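Local structure of oligogalacturonate lyase (Yersinia enterocolitica subsp. enterocolitica, 3PE7) at residues Y118-E123 / G141-R146; C167-R172 / S180-Q185; V298-D303 / P354-T359; D362-F367 / L379-E384. The protein cleaves oligogalacturonates by beta-elimination, as a seven-bladed beta-propeller lyase that carries a bound manganese ion. All coordinates share one frame; numbering follows the deposited sequence.

The four contacts follow one another along the chain, and none nests in or crosses another. Contact 1 comes first. It closes a stretch of 17 residues that includes strand 124-132, and joins strand 114-119 to strand 138-145, which lie in successive blades of the propeller. Contact 2 is a hairpin in the second of these blades and touches contact 1 through Glu-143 and Arg-169. The other pair lies across the propeller, with the centres of contacts 1 and 3 about 31 Å apart. Contact 3 closes the longest loop and joins strand 296-301 to strand 357-358 of the last blade, beside the manganese ion. Contact 4 is a hairpin of that blade, and Ser-357 and Leu-366 link it to contact 3.

Contact 1. Residues Y118-E123 / G141-R146; sequences YQVPAE and GIEIRR
Glu-143 reaches across to Tyr-118, Val-120 and Pro-121. Its CG lies beside its own backbone N, anti to the carbonyl carbon (chi1 -66°), and beyond CG the chain is extended. From CB outward, CG is the first atom to touch, at 3.9 Å from Val-120 CG1. Next, CD meets the same methyl, Val-120 CG1, at 3.7 Å. At the tip the two oxygens part. OE2 takes a very short hydrogen bond of 2.5 Å from Tyr-118 OH. It sits at the edge of the tyrosine ring, in its plane, and ring and carboxylate are nearly coplanar, 14° apart. OE1 lies 3.9 Å from Pro-121 CD and forms a salt bridge with Arg-169 of the neighbouring strand. Trp-124 and Trp-130 also touch this side chain.

A second group of bonds lies at the far end of both segments. Arg-146 grips Ala-122 O side-on, with NE at 3.0 Å and NH2 at 3.1 Å from that one oxygen. The oxygen lies in the guanidinium plane. Arg-146 N also gives a nearly straight bond of 2.9 Å to Glu-123 O.

The contact thus joins the end of one propeller blade to the next. The carboxylate of Glu-143 is buried, but a hydroxyl and a guanidinium serve its two oxygens. This pairing would probably favour its ionised form.

Contact 2. Residues C167-R172 / S180-Q185; sequences CCRLMR and STVILQ
The guanidinium of Arg-172 has Thr-181 OG1 over one face, 3.8 Å above the plane and offset toward the rim. These two side chains lie side by side and point the same way. The Arg-169 guanidinium has a water at its edge, in plane, 2.8 Å from NH1. The same water donates to Gln-185 OE1 at 2.6 Å, so it bridges two parallel-running side chains whose flat groups are turned 49° apart. Glu-143 forms a salt bridge with Arg-169 NH2, and Trp-124 makes a cation-pi contact with this arginine.

Arg-169 and Met-171 share a sheet face with Val-182 and Gln-185. On it, Met-171 SD meets Val-182 CG2 at 3.6 Å. Bends at chi2 and chi3 curl the methionine, and its CE ends 3.6 Å from Ser-180 CB. On the other face, Leu-170 CB meets Leu-184 CB. Ile-183 points toward residues 167-172; its CD1 lies 3.9 Å from Leu-170 CD2 and touches Arg-172 CB.

Backbone bonds pair Arg-172 with Thr-181 in both directions. Leu-170 N binds Leu-184 O, whereas Leu-170 O accepts from Ile-183 N. Ile-183 and Leu-184 therefore both face Leu-170. This is a classic beta bulge, set in an antiparallel hairpin at the outer edge of a propeller blade.

Contact 3. Residues V298-D303 / P354-T359; sequences VGDGSD and PHPSFT. With MN (manganese (II) ion), chain B.
Asp-300 and His-355 make the polar contact. His-355 N gives a weak hydrogen bond to Asp-300 OD1, at 3.4 Å. The stronger partner of OD1 is His-287 ND1. His-287 binds the manganese ion through NE2, so Asp-300 is a second-shell residue that holds a metal ligand from behind.

The metal bond comes from residues 354-359. His-355 NE2 binds manganese at 2.1 Å, and Gln-350, His-353 and His-287 also coordinate the ion. The CB of His-355 points away from residues 298-303.

The two segments run nearly antiparallel but belong to different blades of the seven-bladed propeller. Strand 296-301 lies in the blade before the last, and strand 357-358 is an edge strand of the last.

Apolar packing centres on Val-298. Its CG1 meets Phe-358 CE1 at 3.7 Å, the two side chains reaching toward each other tip to tip. The other methyl, CG2, is anti to the backbone N and touches Pro-356 CB at 3.8 Å.

Van der Waals contacts surround the carboxylate of Asp-300. Pro-354 CD is 3.3 Å from Asp-300 OD1. Pro-356 CD is 3.6 Å from Asp-300 CG. Leu-322 touches both Asp-300 and Pro-356.

Contact 4. Residues D362-F367 / L379-E384; sequences DKQILF and LATLPE
Ile-365 and Ala-380 form the central pair, bonded N to O in both directions at 2.9 Å. Leu-382 N extends the pairing with a bond to Lys-363 O. A water donates to Lys-363 O and Leu-382 O and so bridges this end.

The side chains sort onto two faces. On one, Leu-366 CB meets Leu-379 CD2 at 3.8 Å, with Leu-379 CG anti to its carbonyl carbon (chi1 -73°). Gln-364 NE2 lies 3.8 Å from Leu-379 CB and donates to a second water (3.0 Å). That water donates to Leu-379 O and is also hydrogen-bonded to Thr-381 OG1. On the other face, Ile-365 CG1 packs on Ala-380 CB. Ala-380 CB also sits at the edge of the Phe-367 ring, 4.0 Å from Phe-367 CE2. Ile-365 CG2 touches Leu-382 CD2.

Further out, the Ile-365 and Ala-380 face packs on the preceding blade, through Leu-322, Val-335 and Ala-336. Tyr-378 meets the Phe-367 ring with its plane at about 15°. On the flanks, Leu-366 pairs with Ser-357, and Leu-379 with Thr-24.

Strand 22-25 therefore continues the sheet beyond this C-terminal hairpin. A blade made from both ends of the chain is the usual ring closure of a beta-propeller.

Contact 1. Residues Y118-E123 / G141-R146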
# COMPACT_ATOMS: atom_id res chain seq x y z
N TYR A 118 -16.35 5.01 12.11
CA TYR A 118 -17.39 4.72 11.12
C TYR A 118 -17.58 3.22 11.05
O TYR A 118 -16.59 2.48 11.12
CB TYR A 118 -17.02 5.27 9.73
CG TYR A 118 -17.94 4.85 8.59
CD1 TYR A 118 -17.55 3.85 7.69
CD2 TYR A 118 -19.19 5.46 8.40
CE1 TYR A 118 -18.37 3.45 6.64
CE2 TYR A 118 -20.03 5.07 7.33
CZ TYR A 118 -19.62 4.05 6.47
OH TYR A 118 -20.43 3.66 5.41
N GLN A 119 -18.83 2.78 10.91
CA GLN A 119 -19.14 1.37 10.69
C GLN A 119 -19.82 1.19 9.34
O GLN A 119 -20.84 1.83 9.04
CB GLN A 119 -20.02 0.82 11.81
CG GLN A 119 -20.38 -0.65 11.62
CD GLN A 119 -21.10 -1.22 12.81
OE1 GLN A 119 -22.33 -1.23 12.85
NE2 GLN A 119 -20.35 -1.70 13.79
N VAL A 120 -19.27 0.30 8.51
CA VAL A 120 -19.92 -0.05 7.26
C VAL A 120 -21.29 -0.63 7.62
O VAL A 120 -21.37 -1.54 8.46
CB VAL A 120 -19.09 -1.07 6.45
CG1 VAL A 120 -19.80 -1.44 5.15
CG2 VAL A 120 -17.67 -0.50 6.16
N PRO A 121 -22.37 -0.08 7.04
CA PRO A 121 -23.71 -0.54 7.44
C PRO A 121 -24.01 -1.98 6.98
O PRO A 121 -23.33 -2.50 6.10
CB PRO A 121 -24.67 0.50 6.84
CG PRO A 121 -23.89 1.22 5.79
CD PRO A 121 -22.42 1.05 6.09
N ALA A 122 -25.03 -2.58 7.60
CA ALA A 122 -25.39 -4.01 7.44
C ALA A 122 -25.48 -4.57 6.03
O ALA A 122 -25.06 -5.71 5.79
CB ALA A 122 -26.73 -4.29 8.17
N GLU A 123 -26.05 -3.78 5.12
CA GLU A 123 -26.37 -4.24 3.77
C GLU A 123 -25.18 -4.15 2.81
O GLU A 123 -25.33 -4.41 1.62
CB GLU A 123 -27.51 -3.41 3.19
CG GLU A 123 -28.89 -3.72 3.77
CD GLU A 123 -30.02 -3.09 2.95
OE1 GLU A 123 -30.82 -2.31 3.52
OE2 GLU A 123 -30.11 -3.38 1.73
N GLY A 141 -13.21 5.16 0.50
CA GLY A 141 -13.16 3.70 0.47
C GLY A 141 -14.30 3.15 -0.36
O GLY A 141 -15.20 3.89 -0.76
N ILE A 142 -14.28 1.84 -0.60
CA ILE A 142 -15.31 1.18 -1.40
C ILE A 142 -16.19 0.31 -0.50
O ILE A 142 -15.69 -0.37 0.37
CB ILE A 142 -14.71 0.28 -2.51
CG1 ILE A 142 -13.81 1.10 -3.45
CG2 ILE A 142 -15.80 -0.44 -3.32
CD1 ILE A 142 -14.50 2.24 -4.18
N GLU A 143 -17.50 0.37 -0.72
CA GLU A 143 -18.42 -0.60 -0.12
C GLU A 143 -19.16 -1.32 -1.23
O GLU A 143 -19.55 -0.72 -2.24
CB GLU A 143 -19.42 0.11 0.80
CG GLU A 143 -18.75 0.72 2.05
CD GLU A 143 -19.70 1.54 2.89
OE1 GLU A 143 -20.90 1.64 2.54
OE2 GLU A 143 -19.22 2.07 3.92
N ILE A 144 -19.35 -2.63 -1.05
CA ILE A 144 -20.00 -3.46 -2.06
C ILE A 144 -21.28 -4.01 -1.45
O ILE A 144 -21.30 -4.38 -0.28
CB ILE A 144 -19.08 -4.63 -2.52
CG1 ILE A 144 -17.76 -4.05 -3.07
CG2 ILE A 144 -19.81 -5.55 -3.53
CD1 ILE A 144 -16.79 -5.07 -3.74
N ARG A 145 -22.37 -4.03 -2.22
CA ARG A 145 -23.63 -4.51 -1.68
C ARG A 145 -23.44 -5.96 -1.24
O ARG A 145 -22.84 -6.75 -1.96
CB ARG A 145 -24.75 -4.39 -2.72
CG ARG A 145 -26.12 -4.51 -2.10
CD ARG A 145 -27.25 -4.46 -3.13
NE ARG A 145 -27.32 -3.18 -3.83
CZ ARG A 145 -27.78 -2.04 -3.30
NH1 ARG A 145 -28.23 -2.00 -2.05
NH2 ARG A 145 -27.82 -0.94 -4.04
N ARG A 146 -23.93 -6.29 -0.05
CA ARG A 146 -23.73 -7.63 0.52
C ARG A 146 -24.19 -8.74 -0.44
O ARG A 146 -23.53 -9.77 -0.58
CB ARG A 146 -24.45 -7.79 1.86
CG ARG A 146 -24.26 -9.18 2.49
CD ARG A 146 -24.92 -9.31 3.84
NE ARG A 146 -24.32 -8.40 4.81
CZ ARG A 146 -23.14 -8.59 5.40
NH1 ARG A 146 -22.40 -9.65 5.12
NH2 ARG A 146 -22.71 -7.69 6.27

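Contact 2. Residues C167-R172 / S180-Q185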
# COMPACT_ATOMS: atom_id res chain seq x y z
N CYS A 167 -22.48 -4.19 -7.46
CA CYS A 167 -22.84 -2.83 -7.09
C CYS A 167 -21.85 -2.30 -6.06
O CYS A 167 -21.80 -2.78 -4.92
CB CYS A 167 -24.26 -2.77 -6.55
SG CYS A 167 -24.76 -1.10 -6.04
N CYS A 168 -21.06 -1.32 -6.48
CA CYS A 168 -20.05 -0.71 -5.64
C CYS A 168 -20.32 0.77 -5.49
O CYS A 168 -20.70 1.43 -6.46
CB CYS A 168 -18.67 -0.86 -6.29
SG CYS A 168 -18.15 -2.57 -6.53
N ARG A 169 -20.11 1.27 -4.29
CA ARG A 169 -20.15 2.70 -4.05
C ARG A 169 -18.84 3.21 -3.46
O ARG A 169 -18.24 2.60 -2.57
CB ARG A 169 -21.38 3.09 -3.20
CG ARG A 169 -21.44 2.49 -1.81
CD ARG A 169 -22.82 2.74 -1.18
NE ARG A 169 -22.77 2.48 0.26
CZ ARG A 169 -23.76 2.72 1.11
NH1 ARG A 169 -24.93 3.21 0.69
NH2 ARG A 169 -23.58 2.45 2.40
N LEU A 170 -18.40 4.33 -4.01
CA LEU A 170 -17.20 5.02 -3.54
C LEU A 170 -17.68 5.98 -2.46
O LEU A 170 -18.44 6.91 -2.75
CB LEU A 170 -16.58 5.78 -4.72
CG LEU A 170 -15.13 6.26 -4.61
CD1 LEU A 170 -14.74 6.89 -5.96
CD2 LEU A 170 -14.95 7.25 -3.50
N MET A 171 -17.28 5.71 -1.23
CA MET A 171 -17.75 6.45 -0.07
C MET A 171 -16.74 7.48 0.37
O MET A 171 -15.54 7.25 0.30
CB MET A 171 -18.02 5.51 1.11
CG MET A 171 -19.11 4.48 0.85
SD MET A 171 -20.68 5.29 0.51
CE MET A 171 -20.92 6.22 2.03
N ARG A 172 -17.21 8.61 0.86
CA ARG A 172 -16.33 9.43 1.64
C ARG A 172 -16.88 9.62 3.04
O ARG A 172 -18.11 9.79 3.23
CB ARG A 172 -15.94 10.72 0.93
CG ARG A 172 -16.99 11.74 0.85
CD ARG A 172 -16.34 13.12 0.76
NE ARG A 172 -17.28 14.13 1.24
CZ ARG A 172 -18.18 14.75 0.47
NH1 ARG A 172 -18.26 14.49 -0.82
NH2 ARG A 172 -18.99 15.65 1.02
N SER A 180 -21.24 10.00 6.40
CA SER A 180 -20.79 9.42 5.14
C SER A 180 -21.57 9.95 3.94
O SER A 180 -22.77 10.29 4.06
CB SER A 180 -20.89 7.90 5.21
OG SER A 180 -22.24 7.51 5.42
N THR A 181 -20.90 10.04 2.78
CA THR A 181 -21.52 10.50 1.53
C THR A 181 -21.10 9.60 0.37
O THR A 181 -19.92 9.25 0.22
CB THR A 181 -21.09 11.95 1.18
OG1 THR A 181 -21.22 12.78 2.34
CG2 THR A 181 -21.93 12.53 0.05
N VAL A 182 -22.07 9.25 -0.47
CA VAL A 182 -21.76 8.50 -1.69
C VAL A 182 -21.25 9.47 -2.74
O VAL A 182 -21.93 10.44 -3.10
CB VAL A 182 -22.99 7.70 -2.23
CG1 VAL A 182 -22.63 6.97 -3.53
CG2 VAL A 182 -23.52 6.74 -1.18
N ILE A 183 -20.04 9.21 -3.23
CA ILE A 183 -19.45 10.02 -4.30
C ILE A 183 -19.89 9.45 -5.65
O ILE A 183 -20.17 10.19 -6.59
CB ILE A 183 -17.88 10.06 -4.19
CG1 ILE A 183 -17.44 10.69 -2.86
CG2 ILE A 183 -17.26 10.82 -5.35
CD1 ILE A 183 -15.90 10.93 -2.76
N LEU A 184 -19.96 8.12 -5.73
CA LEU A 184 -20.24 7.40 -6.96
C LEU A 184 -20.79 6.02 -6.64
O LEU A 184 -20.34 5.37 -5.70
CB LEU A 184 -18.96 7.26 -7.80
CG LEU A 184 -18.99 6.45 -9.10
CD1 LEU A 184 -19.83 7.11 -10.20
CD2 LEU A 184 -17.55 6.19 -9.59
N GLN A 185 -21.77 5.57 -7.43
CA GLN A 185 -22.29 4.21 -7.29
C GLN A 185 -22.60 3.66 -8.67
O GLN A 185 -23.32 4.30 -9.46
CB GLN A 185 -23.53 4.17 -6.38
CG GLN A 185 -24.11 2.76 -6.19
CD GLN A 185 -25.17 2.71 -5.11
OE1 GLN A 185 -24.94 3.18 -3.99
NE2 GLN A 185 -26.32 2.12 -5.43
O HOH W 1 -26.24 3.66 -1.79

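Contact 3. Residues V298-D303 / P354-T359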
# COMPACT_ATOMS: atom_id res chain seq x y z
N VAL A 298 11.00 2.99 -6.23
CA VAL A 298 11.47 1.67 -5.84
C VAL A 298 10.47 0.61 -6.25
O VAL A 298 9.25 0.83 -6.15
CB VAL A 298 11.80 1.62 -4.31
CG1 VAL A 298 10.54 1.86 -3.44
CG2 VAL A 298 12.46 0.28 -3.93
N GLY A 299 10.97 -0.53 -6.72
CA GLY A 299 10.09 -1.63 -7.11
C GLY A 299 10.67 -2.98 -6.71
O GLY A 299 11.87 -3.12 -6.55
N ASP A 300 9.79 -3.96 -6.55
CA ASP A 300 10.20 -5.31 -6.13
C ASP A 300 10.12 -6.29 -7.27
O ASP A 300 9.04 -6.55 -7.80
CB ASP A 300 9.41 -5.80 -4.89
CG ASP A 300 7.89 -5.52 -4.95
OD1 ASP A 300 7.19 -6.01 -4.03
OD2 ASP A 300 7.39 -4.81 -5.85
N GLY A 301 11.28 -6.84 -7.66
CA GLY A 301 11.32 -7.82 -8.77
C GLY A 301 10.26 -8.90 -8.60
O GLY A 301 10.09 -9.45 -7.51
N SER A 302 9.56 -9.22 -9.69
CA SER A 302 8.41 -10.11 -9.60
C SER A 302 8.74 -11.59 -9.61
O SER A 302 9.78 -12.00 -10.15
CB SER A 302 7.46 -9.84 -10.77
OG SER A 302 6.77 -8.63 -10.55
N ASP A 303 7.82 -12.36 -9.04
CA ASP A 303 7.75 -13.80 -9.23
C ASP A 303 7.48 -14.15 -10.69
O ASP A 303 7.01 -13.31 -11.46
CB ASP A 303 6.68 -14.44 -8.32
CG ASP A 303 5.36 -13.66 -8.27
OD1 ASP A 303 4.32 -14.34 -8.06
OD2 ASP A 303 5.33 -12.41 -8.42
N PRO A 354 6.96 -7.82 -0.81
CA PRO A 354 7.94 -6.90 -0.21
C PRO A 354 7.39 -5.50 0.05
O PRO A 354 7.69 -4.90 1.08
CB PRO A 354 9.08 -6.88 -1.24
CG PRO A 354 8.98 -8.27 -1.91
CD PRO A 354 7.50 -8.54 -1.99
N HIS A 355 6.57 -4.98 -0.88
CA HIS A 355 5.90 -3.68 -0.70
C HIS A 355 6.89 -2.55 -0.31
O HIS A 355 6.68 -1.86 0.71
CB HIS A 355 4.77 -3.81 0.36
CG HIS A 355 3.55 -4.52 -0.14
ND1 HIS A 355 2.62 -5.09 0.70
CD2 HIS A 355 3.11 -4.76 -1.40
CE1 HIS A 355 1.65 -5.65 -0.01
NE2 HIS A 355 1.93 -5.46 -1.29
N PRO A 356 7.94 -2.36 -1.12
CA PRO A 356 8.98 -1.43 -0.67
C PRO A 356 8.51 0.04 -0.65
O PRO A 356 7.67 0.44 -1.47
CB PRO A 356 10.08 -1.60 -1.72
CG PRO A 356 9.36 -2.05 -2.96
CD PRO A 356 8.27 -2.97 -2.43
N SER A 357 9.04 0.79 0.31
CA SER A 357 8.91 2.25 0.34
C SER A 357 10.19 2.84 0.93
O SER A 357 11.03 2.09 1.44
CB SER A 357 7.68 2.70 1.12
OG SER A 357 7.85 2.47 2.51
N PHE A 358 10.35 4.16 0.86
CA PHE A 358 11.53 4.83 1.39
C PHE A 358 11.32 5.26 2.83
O PHE A 358 10.21 5.64 3.21
CB PHE A 358 11.89 6.05 0.51
CG PHE A 358 12.33 5.70 -0.88
CD1 PHE A 358 11.41 5.67 -1.93
CD2 PHE A 358 13.66 5.39 -1.16
CE1 PHE A 358 11.81 5.36 -3.26
CE2 PHE A 358 14.07 5.07 -2.46
CZ PHE A 358 13.14 5.05 -3.52
N THR A 359 12.37 5.19 3.65
CA THR A 359 12.37 5.82 4.95
C THR A 359 12.23 7.35 4.74
O THR A 359 12.52 7.85 3.65
CB THR A 359 13.66 5.55 5.72
OG1 THR A 359 14.80 5.81 4.88
CG2 THR A 359 13.70 4.08 6.20
MN MN B . 0.96 -6.45 -2.88

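Contact 4. Residues D362-F367 / L379-E384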
# COMPACT_ATOMS: atom_id res chain seq x y z
N ASP A 362 15.07 9.09 2.97
CA ASP A 362 15.40 8.57 1.64
C ASP A 362 16.71 7.77 1.59
O ASP A 362 17.25 7.53 0.50
CB ASP A 362 15.41 9.68 0.57
CG ASP A 362 14.00 10.11 0.18
OD1 ASP A 362 13.87 11.11 -0.56
OD2 ASP A 362 13.04 9.43 0.61
N LYS A 363 17.21 7.33 2.75
CA LYS A 363 18.49 6.62 2.79
C LYS A 363 18.34 5.11 2.77
O LYS A 363 19.30 4.38 2.48
CB LYS A 363 19.29 7.03 4.03
CG LYS A 363 19.58 8.54 4.13
CD LYS A 363 20.82 8.96 3.39
CE LYS A 363 21.04 10.50 3.43
NZ LYS A 363 20.85 10.99 4.81
N GLN A 364 17.13 4.64 3.08
CA GLN A 364 16.88 3.21 3.20
C GLN A 364 15.55 2.83 2.56
O GLN A 364 14.69 3.67 2.38
CB GLN A 364 16.83 2.81 4.66
CG GLN A 364 18.13 2.95 5.39
CD GLN A 364 17.94 2.79 6.86
OE1 GLN A 364 17.24 3.58 7.49
NE2 GLN A 364 18.53 1.75 7.41
N ILE A 365 15.40 1.56 2.23
CA ILE A 365 14.09 1.06 1.87
C ILE A 365 13.60 0.01 2.87
O ILE A 365 14.38 -0.82 3.38
CB ILE A 365 14.05 0.53 0.42
CG1 ILE A 365 15.20 -0.43 0.14
CG2 ILE A 365 14.07 1.72 -0.61
CD1 ILE A 365 15.06 -1.18 -1.19
N LEU A 366 12.31 0.06 3.17
CA LEU A 366 11.65 -0.89 4.09
C LEU A 366 10.87 -1.90 3.28
O LEU A 366 10.12 -1.53 2.38
CB LEU A 366 10.69 -0.16 5.03
CG LEU A 366 9.84 -1.06 5.95
CD1 LEU A 366 10.70 -1.64 7.06
CD2 LEU A 366 8.63 -0.29 6.55
N PHE A 367 11.02 -3.18 3.61
CA PHE A 367 10.27 -4.22 2.89
C PHE A 367 10.05 -5.45 3.76
O PHE A 367 10.76 -5.64 4.75
CB PHE A 367 10.99 -4.60 1.58
CG PHE A 367 12.35 -5.20 1.76
CD1 PHE A 367 12.52 -6.58 1.70
CD2 PHE A 367 13.48 -4.39 1.97
CE1 PHE A 367 13.79 -7.15 1.86
CE2 PHE A 367 14.76 -4.96 2.13
CZ PHE A 367 14.91 -6.34 2.06
N LEU A 379 15.32 -3.39 6.54
CA LEU A 379 15.75 -2.09 6.02
C LEU A 379 17.05 -2.27 5.23
O LEU A 379 18.06 -2.71 5.78
CB LEU A 379 15.96 -1.09 7.16
CG LEU A 379 14.71 -0.53 7.84
CD1 LEU A 379 15.05 0.18 9.15
CD2 LEU A 379 13.97 0.41 6.86
N ALA A 380 17.00 -1.93 3.94
CA ALA A 380 18.22 -1.94 3.10
C ALA A 380 18.75 -0.53 2.88
O ALA A 380 17.98 0.36 2.53
CB ALA A 380 17.93 -2.63 1.77
N THR A 381 20.05 -0.33 3.08
CA THR A 381 20.68 0.98 2.92
C THR A 381 21.03 1.22 1.48
O THR A 381 21.67 0.38 0.84
CB THR A 381 21.95 1.10 3.81
OG1 THR A 381 21.56 0.94 5.17
CG2 THR A 381 22.59 2.51 3.65
N LEU A 382 20.56 2.34 0.93
CA LEU A 382 20.84 2.63 -0.46
C LEU A 382 22.33 2.94 -0.65
O LEU A 382 22.90 3.70 0.14
CB LEU A 382 19.99 3.80 -0.96
CG LEU A 382 18.45 3.67 -0.93
CD1 LEU A 382 17.86 4.83 -1.72
CD2 LEU A 382 17.94 2.35 -1.49
N PRO A 383 22.96 2.34 -1.67
CA PRO A 383 24.36 2.63 -2.00
C PRO A 383 24.56 4.08 -2.45
O PRO A 383 23.67 4.67 -3.04
CB PRO A 383 24.64 1.71 -3.20
CG PRO A 383 23.34 1.51 -3.84
CD PRO A 383 22.35 1.43 -2.67
N GLU A 384 25.74 4.63 -2.17
CA GLU A 384 26.08 5.99 -2.61
C GLU A 384 25.88 6.15 -4.11
O GLU A 384 25.51 7.23 -4.58
CB GLU A 384 27.53 6.34 -2.21
CG GLU A 384 27.77 6.53 -0.69
CD GLU A 384 29.21 6.94 -0.35
OE1 GLU A 384 30.01 7.18 -1.29
OE2 GLU A 384 29.55 7.04 0.85
O HOH W 2 21.73 5.60 1.83
O HOH W 3 19.87 -0.78 6.44